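Local structure of putative citrate lyase (Ralstonia eutropha, 3QQW) at residues Leu112-Val126 and Val146-Asp160. The protein is probably a magnesium-dependent lyase of the HpcH/HpaI aldolase and citrate lyase family, perhaps cleaving citramalyl-CoA. Residues are numbered along the deposited sequence; the frame is centred on the assembly and turned at random.
Sequences LAYITVPKATNSGQV and VPVHVLIETHGALRD
Glu153 and Lys119 meet where two neighbouring strands of a TIM barrel run out at their C-terminal ends. Glu153 OE2 turns its anti lone pair to the backbone of Lys119, accepting from Lys119 N at 2.7 Å. Glu153 CG stands between its own backbone N and carbonyl carbon (chi1 57°), and the extended chain beyond carries the carboxylate across to the other loop. The ammonium closes on the same oxygen only in a long salt bridge, Lys119 NZ to Glu153 OE2 at 3.7 Å, and also pairs with Glu56 and Asp179.

Thr154 continues the junction: its OG1 donates to Ala120 O over 2.7 Å, in the carbonyl plane and on a lone pair, while accepting from Ala157 N as N-cap of helix 155-159. Two waters tie Leu151 O to residues 117-120, one through Val117 O and Ala120 N, the other through Ala120 O; the latter also accepts from Glu153 N. Farther out, Ser123 N reaches Asp160 OD2 at 3.0 Å, and Arg159 grips that carboxylate side-on, lying above its plane.

Leading up to these loops, strands 115-117 and 148-152 pair in parallel, with His149 N bonded to Ile115 O and His149 O to Val117 N. On the face bearing Thr116 and His149, the imidazole lies flat on the Tyr114 ring in an offset stack, centroids 3.9 Å apart and planes at 7°. Glu171 holds His149 NE2, and a water links ND1 to Thr116 OG1. On the reverse face Val126 CG1 packs on Val150 CG2 at 3.7 Å, where helix 123-139 meets strand 148-152 within the beta-alpha-beta unit.

Glu153 is a predicted magnesium and substrate ligand, its side chain close to Asp179, another predicted magnesium ligand. Such crowded carboxylates would probably be eased by Lys119 and a bound cation, consistent with a metal site at the barrel mouth.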
ATOM      1  N   LEU C 112      -7.432  31.045  18.508  1.00 35.89           N
ATOM      2  CA  LEU C 112      -7.337  29.594  18.314  1.00 34.95           C
ATOM      3  C   LEU C 112      -6.630  29.256  17.007  1.00 39.44           C
ATOM      4  O   LEU C 112      -7.081  29.670  15.941  1.00 39.92           O
ATOM      5  CB  LEU C 112      -8.727  28.963  18.369  1.00 35.21           C
ATOM      6  CG  LEU C 112      -8.820  27.417  18.356  1.00 38.34           C
ATOM      7  CD1 LEU C 112      -8.114  26.775  19.553  1.00 35.34           C
ATOM      8  CD2 LEU C 112     -10.254  27.003  18.317  1.00 40.08           C
ATOM      9  N   ALA C 113      -5.477  28.558  17.101  1.00 34.34           N
ATOM     10  CA  ALA C 113      -4.652  28.237  15.942  1.00 32.81           C
ATOM     11  C   ALA C 113      -5.229  27.057  15.142  1.00 36.18           C
ATOM     12  O   ALA C 113      -5.145  27.058  13.910  1.00 37.52           O
ATOM     13  CB  ALA C 113      -3.230  27.923  16.384  1.00 32.79           C
ATOM     14  N   TYR C 114      -5.785  26.052  15.843  1.00 29.14           N
ATOM     15  CA  TYR C 114      -6.334  24.831  15.259  1.00 28.86           C
ATOM     16  C   TYR C 114      -7.067  24.000  16.297  1.00 36.60           C
ATOM     17  O   TYR C 114      -6.900  24.207  17.507  1.00 35.68           O
ATOM     18  CB  TYR C 114      -5.223  23.953  14.613  1.00 27.72           C
ATOM     19  CG  TYR C 114      -4.092  23.632  15.550  1.00 27.26           C
ATOM     20  CD1 TYR C 114      -4.146  22.516  16.387  1.00 29.03           C
ATOM     21  CD2 TYR C 114      -2.957  24.436  15.605  1.00 27.97           C
ATOM     22  CE1 TYR C 114      -3.112  22.232  17.282  1.00 27.91           C
ATOM     23  CE2 TYR C 114      -1.925  24.169  16.503  1.00 27.53           C
ATOM     24  CZ  TYR C 114      -2.009  23.067  17.338  1.00 31.68           C
ATOM     25  OH  TYR C 114      -0.972  22.789  18.197  1.00 33.21           O
ATOM     26  N   ILE C 115      -7.826  23.007  15.811  1.00 33.69           N
ATOM     27  CA  ILE C 115      -8.484  22.019  16.650  1.00 32.83           C
ATOM     28  C   ILE C 115      -7.968  20.661  16.195  1.00 36.96           C
ATOM     29  O   ILE C 115      -7.971  20.352  15.000  1.00 36.22           O
ATOM     30  CB  ILE C 115     -10.034  22.119  16.628  1.00 36.15           C
ATOM     31  CG1 ILE C 115     -10.486  23.323  17.456  1.00 36.19           C
ATOM     32  CG2 ILE C 115     -10.700  20.826  17.132  1.00 36.39           C
ATOM     33  CD1 ILE C 115     -11.838  23.747  17.149  1.00 35.96           C
ATOM     34  N   THR C 116      -7.494  19.873  17.158  1.00 34.14           N
ATOM     35  CA  THR C 116      -7.021  18.515  16.946  1.00 33.43           C
ATOM     36  C   THR C 116      -8.187  17.586  17.281  1.00 39.82           C
ATOM     37  O   THR C 116      -8.754  17.654  18.380  1.00 40.46           O
ATOM     38  CB  THR C 116      -5.759  18.266  17.726  1.00 34.97           C
ATOM     39  OG1 THR C 116      -4.762  19.163  17.244  1.00 43.79           O
ATOM     40  CG2 THR C 116      -5.263  16.844  17.580  1.00 33.08           C
ATOM     41  N   VAL C 117      -8.579  16.770  16.294  1.00 36.16           N
ATOM     42  CA  VAL C 117      -9.702  15.829  16.399  1.00 35.46           C
ATOM     43  C   VAL C 117      -9.125  14.409  16.530  1.00 37.59           C
ATOM     44  O   VAL C 117      -8.484  13.898  15.599  1.00 34.90           O
ATOM     45  CB  VAL C 117     -10.665  15.968  15.188  1.00 37.60           C
ATOM     46  CG1 VAL C 117     -11.835  15.002  15.280  1.00 39.62           C
ATOM     47  CG2 VAL C 117     -11.140  17.397  15.017  1.00 35.33           C
ATOM     48  N   PRO C 118      -9.397  13.735  17.652  1.00 36.19           N
ATOM     49  CA  PRO C 118      -8.809  12.407  17.854  1.00 36.99           C
ATOM     50  C   PRO C 118      -9.764  11.243  17.597  1.00 44.76           C
ATOM     51  O   PRO C 118     -10.983  11.409  17.611  1.00 43.55           O
ATOM     52  CB  PRO C 118      -8.453  12.434  19.340  1.00 38.44           C
ATOM     53  CG  PRO C 118      -9.537  13.254  19.945  1.00 42.88           C
ATOM     54  CD  PRO C 118     -10.072  14.200  18.879  1.00 38.49           C
ATOM     55  N   LYS C 119      -9.181  10.039  17.432  1.00 42.13           N
ATOM     56  CA  LYS C 119      -9.869   8.761  17.399  1.00 43.12           C
ATOM     57  C   LYS C 119     -11.110   8.669  16.493  1.00 45.51           C
ATOM     58  O   LYS C 119     -12.025   7.895  16.812  1.00 46.29           O
ATOM     59  CB  LYS C 119     -10.289   8.412  18.840  1.00 47.71           C
ATOM     60  CG  LYS C 119      -9.269   7.611  19.630  1.00 72.62           C
ATOM     61  CD  LYS C 119      -9.487   7.816  21.138  1.00 88.00           C
ATOM     62  CE  LYS C 119      -8.223   7.670  21.960  1.00 97.91           C
ATOM     63  NZ  LYS C 119      -7.227   8.741  21.674  1.00101.82           N
ATOM     64  N   ALA C 120     -11.153   9.399  15.368  1.00 40.57           N
ATOM     65  CA  ALA C 120     -12.292   9.227  14.451  1.00 41.11           C
ATOM     66  C   ALA C 120     -12.177   7.853  13.826  1.00 46.27           C
ATOM     67  O   ALA C 120     -11.054   7.379  13.600  1.00 44.44           O
ATOM     68  CB  ALA C 120     -12.320  10.302  13.380  1.00 41.30           C
ATOM     69  N   THR C 121     -13.308   7.171  13.648  1.00 45.23           N
ATOM     70  CA  THR C 121     -13.316   5.801  13.132  1.00 46.27           C
ATOM     71  C   THR C 121     -13.736   5.758  11.667  1.00 51.04           C
ATOM     72  O   THR C 121     -13.721   4.696  11.062  1.00 52.05           O
ATOM     73  CB  THR C 121     -14.197   4.906  13.987  1.00 57.41           C
ATOM     74  OG1 THR C 121     -15.521   5.447  14.013  1.00 60.00           O
ATOM     75  CG2 THR C 121     -13.653   4.735  15.396  1.00 57.76           C
ATOM     76  N   ASN C 122     -14.081   6.904  11.091  1.00 46.46           N
ATOM     77  CA  ASN C 122     -14.435   6.988   9.686  1.00 46.20           C
ATOM     78  C   ASN C 122     -14.477   8.437   9.198  1.00 47.41           C
ATOM     79  O   ASN C 122     -14.492   9.372   9.980  1.00 44.40           O
ATOM     80  CB  ASN C 122     -15.768   6.266   9.363  1.00 46.18           C
ATOM     81  CG  ASN C 122     -16.962   6.746  10.134  1.00 63.34           C
ATOM     82  OD1 ASN C 122     -17.451   7.856   9.927  1.00 55.95           O
ATOM     83  ND2 ASN C 122     -17.486   5.886  10.999  1.00 54.95           N
ATOM     84  N   SER C 123     -14.532   8.580   7.884  1.00 46.08           N
ATOM     85  CA  SER C 123     -14.586   9.816   7.130  1.00 46.52           C
ATOM     86  C   SER C 123     -15.811  10.690   7.571  1.00 51.96           C
ATOM     87  O   SER C 123     -15.679  11.917   7.730  1.00 49.78           O
ATOM     88  CB  SER C 123     -14.627   9.451   5.644  1.00 48.91           C
ATOM     89  OG  SER C 123     -15.004  10.508   4.790  1.00 68.27           O
ATOM     90  N   GLY C 124     -16.957  10.034   7.794  1.00 49.43           N
ATOM     91  CA  GLY C 124     -18.204  10.676   8.210  1.00 48.77           C
ATOM     92  C   GLY C 124     -18.118  11.415   9.527  1.00 51.09           C
ATOM     93  O   GLY C 124     -18.610  12.539   9.633  1.00 52.53           O
ATOM     94  N   GLN C 125     -17.485  10.792  10.536  1.00 46.43           N
ATOM     95  CA  GLN C 125     -17.263  11.385  11.849  1.00 46.42           C
ATOM     96  C   GLN C 125     -16.438  12.659  11.710  1.00 51.10           C
ATOM     97  O   GLN C 125     -16.831  13.679  12.263  1.00 54.03           O
ATOM     98  CB  GLN C 125     -16.531  10.398  12.784  1.00 47.62           C
ATOM     99  CG  GLN C 125     -17.408   9.318  13.375  1.00 50.74           C
ATOM    100  CD  GLN C 125     -16.702   8.549  14.461  1.00 65.52           C
ATOM    101  OE1 GLN C 125     -15.477   8.544  14.552  1.00 61.52           O
ATOM    102  NE2 GLN C 125     -17.461   7.882  15.328  1.00 58.99           N
ATOM    103  N   VAL C 126     -15.329  12.615  10.916  1.00 44.11           N
ATOM    104  CA  VAL C 126     -14.418  13.742  10.690  1.00 41.81           C
ATOM    105  C   VAL C 126     -15.181  14.900  10.044  1.00 46.98           C
ATOM    106  O   VAL C 126     -15.142  16.033  10.545  1.00 46.84           O
ATOM    107  CB  VAL C 126     -13.175  13.338   9.866  1.00 43.12           C
ATOM    108  CG1 VAL C 126     -12.202  14.495   9.772  1.00 42.58           C
ATOM    109  CG2 VAL C 126     -12.477  12.130  10.479  1.00 41.63           C
ATOM    110  N   VAL C 146     -11.406  27.740  11.222  1.00 43.69           N
ATOM    111  CA  VAL C 146     -10.456  27.186  12.201  1.00 41.01           C
ATOM    112  C   VAL C 146      -9.788  25.966  11.535  1.00 44.92           C
ATOM    113  O   VAL C 146     -10.501  25.027  11.162  1.00 46.38           O
ATOM    114  CB  VAL C 146     -11.145  26.786  13.547  1.00 43.63           C
ATOM    115  CG1 VAL C 146     -10.162  26.180  14.539  1.00 41.16           C
ATOM    116  CG2 VAL C 146     -11.875  27.947  14.172  1.00 44.26           C
ATOM    117  N   PRO C 147      -8.446  25.977  11.343  1.00 38.36           N
ATOM    118  CA  PRO C 147      -7.769  24.810  10.746  1.00 36.56           C
ATOM    119  C   PRO C 147      -7.929  23.585  11.627  1.00 38.68           C
ATOM    120  O   PRO C 147      -8.036  23.705  12.835  1.00 39.10           O
ATOM    121  CB  PRO C 147      -6.309  25.254  10.663  1.00 37.76           C
ATOM    122  CG  PRO C 147      -6.349  26.755  10.743  1.00 41.73           C
ATOM    123  CD  PRO C 147      -7.469  27.021  11.701  1.00 38.11           C
ATOM    124  N   VAL C 148      -8.017  22.420  11.017  1.00 35.59           N
ATOM    125  CA  VAL C 148      -8.234  21.159  11.726  1.00 35.45           C
ATOM    126  C   VAL C 148      -7.041  20.216  11.520  1.00 37.85           C
ATOM    127  O   VAL C 148      -6.461  20.151  10.429  1.00 36.87           O
ATOM    128  CB  VAL C 148      -9.577  20.502  11.270  1.00 39.29           C
ATOM    129  CG1 VAL C 148      -9.833  19.200  11.998  1.00 38.11           C
ATOM    130  CG2 VAL C 148     -10.753  21.459  11.461  1.00 39.55           C
ATOM    131  N   HIS C 149      -6.684  19.513  12.604  1.00 34.00           N
ATOM    132  CA  HIS C 149      -5.661  18.465  12.680  1.00 32.82           C
ATOM    133  C   HIS C 149      -6.400  17.193  12.975  1.00 38.05           C
ATOM    134  O   HIS C 149      -7.145  17.131  13.963  1.00 38.94           O
ATOM    135  CB  HIS C 149      -4.606  18.753  13.752  1.00 33.15           C
ATOM    136  CG  HIS C 149      -3.760  19.972  13.518  1.00 36.87           C
ATOM    137  ND1 HIS C 149      -2.613  20.189  14.263  1.00 38.47           N
ATOM    138  CD2 HIS C 149      -3.933  21.012  12.662  1.00 39.23           C
ATOM    139  CE1 HIS C 149      -2.122  21.343  13.840  1.00 38.93           C
ATOM    140  NE2 HIS C 149      -2.888  21.878  12.873  1.00 39.64           N
ATOM    141  N   VAL C 150      -6.277  16.200  12.097  1.00 34.86           N
ATOM    142  CA  VAL C 150      -7.032  14.955  12.270  1.00 35.12           C
ATOM    143  C   VAL C 150      -6.095  13.807  12.600  1.00 38.74           C
ATOM    144  O   VAL C 150      -5.141  13.537  11.868  1.00 38.26           O
ATOM    145  CB  VAL C 150      -7.903  14.647  11.015  1.00 39.62           C
ATOM    146  CG1 VAL C 150      -8.678  13.352  11.172  1.00 39.95           C
ATOM    147  CG2 VAL C 150      -8.859  15.794  10.735  1.00 40.55           C
ATOM    148  N   LEU C 151      -6.377  13.124  13.709  1.00 35.97           N
ATOM    149  CA  LEU C 151      -5.630  11.927  14.075  1.00 35.84           C
ATOM    150  C   LEU C 151      -6.067  10.754  13.222  1.00 39.72           C
ATOM    151  O   LEU C 151      -7.271  10.507  13.077  1.00 37.80           O
ATOM    152  CB  LEU C 151      -5.847  11.570  15.552  1.00 36.14           C
ATOM    153  CG  LEU C 151      -4.831  12.039  16.611  1.00 39.36           C
ATOM    154  CD1 LEU C 151      -3.441  11.516  16.354  1.00 38.24           C
ATOM    155  CD2 LEU C 151      -4.861  13.501  16.780  1.00 40.80           C
ATOM    156  N   ILE C 152      -5.088  10.042  12.654  1.00 37.63           N
ATOM    157  CA  ILE C 152      -5.290   8.785  11.923  1.00 37.24           C
ATOM    158  C   ILE C 152      -4.741   7.746  12.862  1.00 40.99           C
ATOM    159  O   ILE C 152      -3.527   7.605  12.984  1.00 40.18           O
ATOM    160  CB  ILE C 152      -4.659   8.797  10.508  1.00 39.79           C
ATOM    161  CG1 ILE C 152      -5.172  10.032   9.673  1.00 38.57           C
ATOM    162  CG2 ILE C 152      -4.896   7.453   9.789  1.00 39.53           C
ATOM    163  CD1 ILE C 152      -6.734  10.156   9.444  1.00 38.59           C
ATOM    164  N   GLU C 153      -5.638   7.143  13.673  1.00 39.69           N
ATOM    165  CA  GLU C 153      -5.216   6.204  14.715  1.00 39.60           C
ATOM    166  C   GLU C 153      -6.197   5.039  14.902  1.00 44.67           C
ATOM    167  O   GLU C 153      -6.189   4.377  15.947  1.00 45.37           O
ATOM    168  CB  GLU C 153      -4.992   6.945  16.039  1.00 40.39           C
ATOM    169  CG  GLU C 153      -6.171   7.727  16.587  1.00 46.28           C
ATOM    170  CD  GLU C 153      -5.822   8.645  17.746  1.00 57.41           C
ATOM    171  OE1 GLU C 153      -4.700   8.531  18.284  1.00 67.13           O
ATOM    172  OE2 GLU C 153      -6.666   9.492  18.113  1.00 55.28           O
ATOM    173  N   THR C 154      -7.050   4.804  13.899  1.00 39.58           N
ATOM    174  CA  THR C 154      -8.013   3.709  13.912  1.00 39.56           C
ATOM    175  C   THR C 154      -7.979   3.004  12.577  1.00 43.39           C
ATOM    176  O   THR C 154      -7.465   3.559  11.607  1.00 43.66           O
ATOM    177  CB  THR C 154      -9.426   4.199  14.241  1.00 44.16           C
ATOM    178  OG1 THR C 154      -9.921   4.990  13.173  1.00 46.56           O
ATOM    179  CG2 THR C 154      -9.512   4.936  15.559  1.00 42.29           C
ATOM    180  N   HIS C 155      -8.549   1.794  12.508  1.00 41.30           N
ATOM    181  CA  HIS C 155      -8.652   1.034  11.263  1.00 39.66           C
ATOM    182  C   HIS C 155      -9.482   1.813  10.253  1.00 43.91           C
ATOM    183  O   HIS C 155      -9.051   1.987   9.115  1.00 44.43           O
ATOM    184  CB  HIS C 155      -9.276  -0.337  11.494  1.00 40.57           C
ATOM    185  CG  HIS C 155      -8.458  -1.265  12.317  1.00 43.79           C
ATOM    186  ND1 HIS C 155      -7.262  -1.768  11.855  1.00 45.22           N
ATOM    187  CD2 HIS C 155      -8.727  -1.809  13.529  1.00 45.65           C
ATOM    188  CE1 HIS C 155      -6.822  -2.568  12.817  1.00 45.55           C
ATOM    189  NE2 HIS C 155      -7.672  -2.617  13.845  1.00 46.18           N
ATOM    190  N   GLY C 156     -10.639   2.311  10.685  1.00 40.95           N
ATOM    191  CA  GLY C 156     -11.544   3.079   9.829  1.00 40.25           C
ATOM    192  C   GLY C 156     -10.960   4.377   9.302  1.00 42.56           C
ATOM    193  O   GLY C 156     -11.130   4.694   8.124  1.00 43.68           O
ATOM    194  N   ALA C 157     -10.255   5.135  10.158  1.00 35.22           N
ATOM    195  CA  ALA C 157      -9.637   6.379   9.711  1.00 33.76           C
ATOM    196  C   ALA C 157      -8.479   6.092   8.736  1.00 40.62           C
ATOM    197  O   ALA C 157      -8.254   6.879   7.815  1.00 40.96           O
ATOM    198  CB  ALA C 157      -9.151   7.198  10.886  1.00 33.30           C
ATOM    199  N   LEU C 158      -7.756   4.966   8.915  1.00 37.59           N
ATOM    200  CA  LEU C 158      -6.696   4.610   7.976  1.00 37.38           C
ATOM    201  C   LEU C 158      -7.320   4.160   6.657  1.00 41.57           C
ATOM    202  O   LEU C 158      -6.911   4.627   5.605  1.00 43.10           O
ATOM    203  CB  LEU C 158      -5.736   3.532   8.535  1.00 36.59           C
ATOM    204  CG  LEU C 158      -4.612   3.086   7.578  1.00 38.54           C
ATOM    205  CD1 LEU C 158      -3.631   4.247   7.247  1.00 37.20           C
ATOM    206  CD2 LEU C 158      -3.898   1.852   8.110  1.00 37.38           C
ATOM    207  N   ARG C 159      -8.330   3.311   6.718  1.00 37.70           N
ATOM    208  CA  ARG C 159      -9.044   2.862   5.528  1.00 40.49           C
ATOM    209  C   ARG C 159      -9.560   4.085   4.735  1.00 47.84           C
ATOM    210  O   ARG C 159      -9.386   4.127   3.515  1.00 50.14           O
ATOM    211  CB  ARG C 159     -10.203   1.927   5.937  1.00 42.17           C
ATOM    212  CG  ARG C 159     -11.099   1.422   4.808  1.00 51.90           C
ATOM    213  CD  ARG C 159     -12.494   1.035   5.340  1.00 57.27           C
ATOM    214  NE  ARG C 159     -13.177   2.152   6.014  1.00 68.41           N
ATOM    215  CZ  ARG C 159     -13.749   2.082   7.221  1.00 83.57           C
ATOM    216  NH1 ARG C 159     -13.761   0.930   7.896  1.00 57.80           N
ATOM    217  NH2 ARG C 159     -14.308   3.162   7.764  1.00 59.49           N
ATOM    218  N   ASP C 160     -10.107   5.094   5.447  1.00 41.99           N
ATOM    219  CA  ASP C 160     -10.682   6.311   4.870  1.00 42.19           C
ATOM    220  C   ASP C 160      -9.740   7.498   4.789  1.00 42.77           C
ATOM    221  O   ASP C 160     -10.206   8.604   4.511  1.00 41.75           O
ATOM    222  CB  ASP C 160     -11.916   6.743   5.685  1.00 44.84           C
ATOM    223  CG  ASP C 160     -13.074   5.760   5.682  1.00 58.60           C
ATOM    224  OD1 ASP C 160     -13.091   4.854   4.814  1.00 62.49           O
ATOM    225  OD2 ASP C 160     -14.005   5.949   6.478  1.00 65.26           O
TER
HETATM  226  O   HOH W   1      -2.671  18.299  16.290  1.00 28.71           O
HETATM  227  O   HOH W   2      -9.640  11.610  14.189  1.00 32.22           O
HETATM  228  O   HOH W   3      -8.430   8.079  13.800  1.00 36.90           O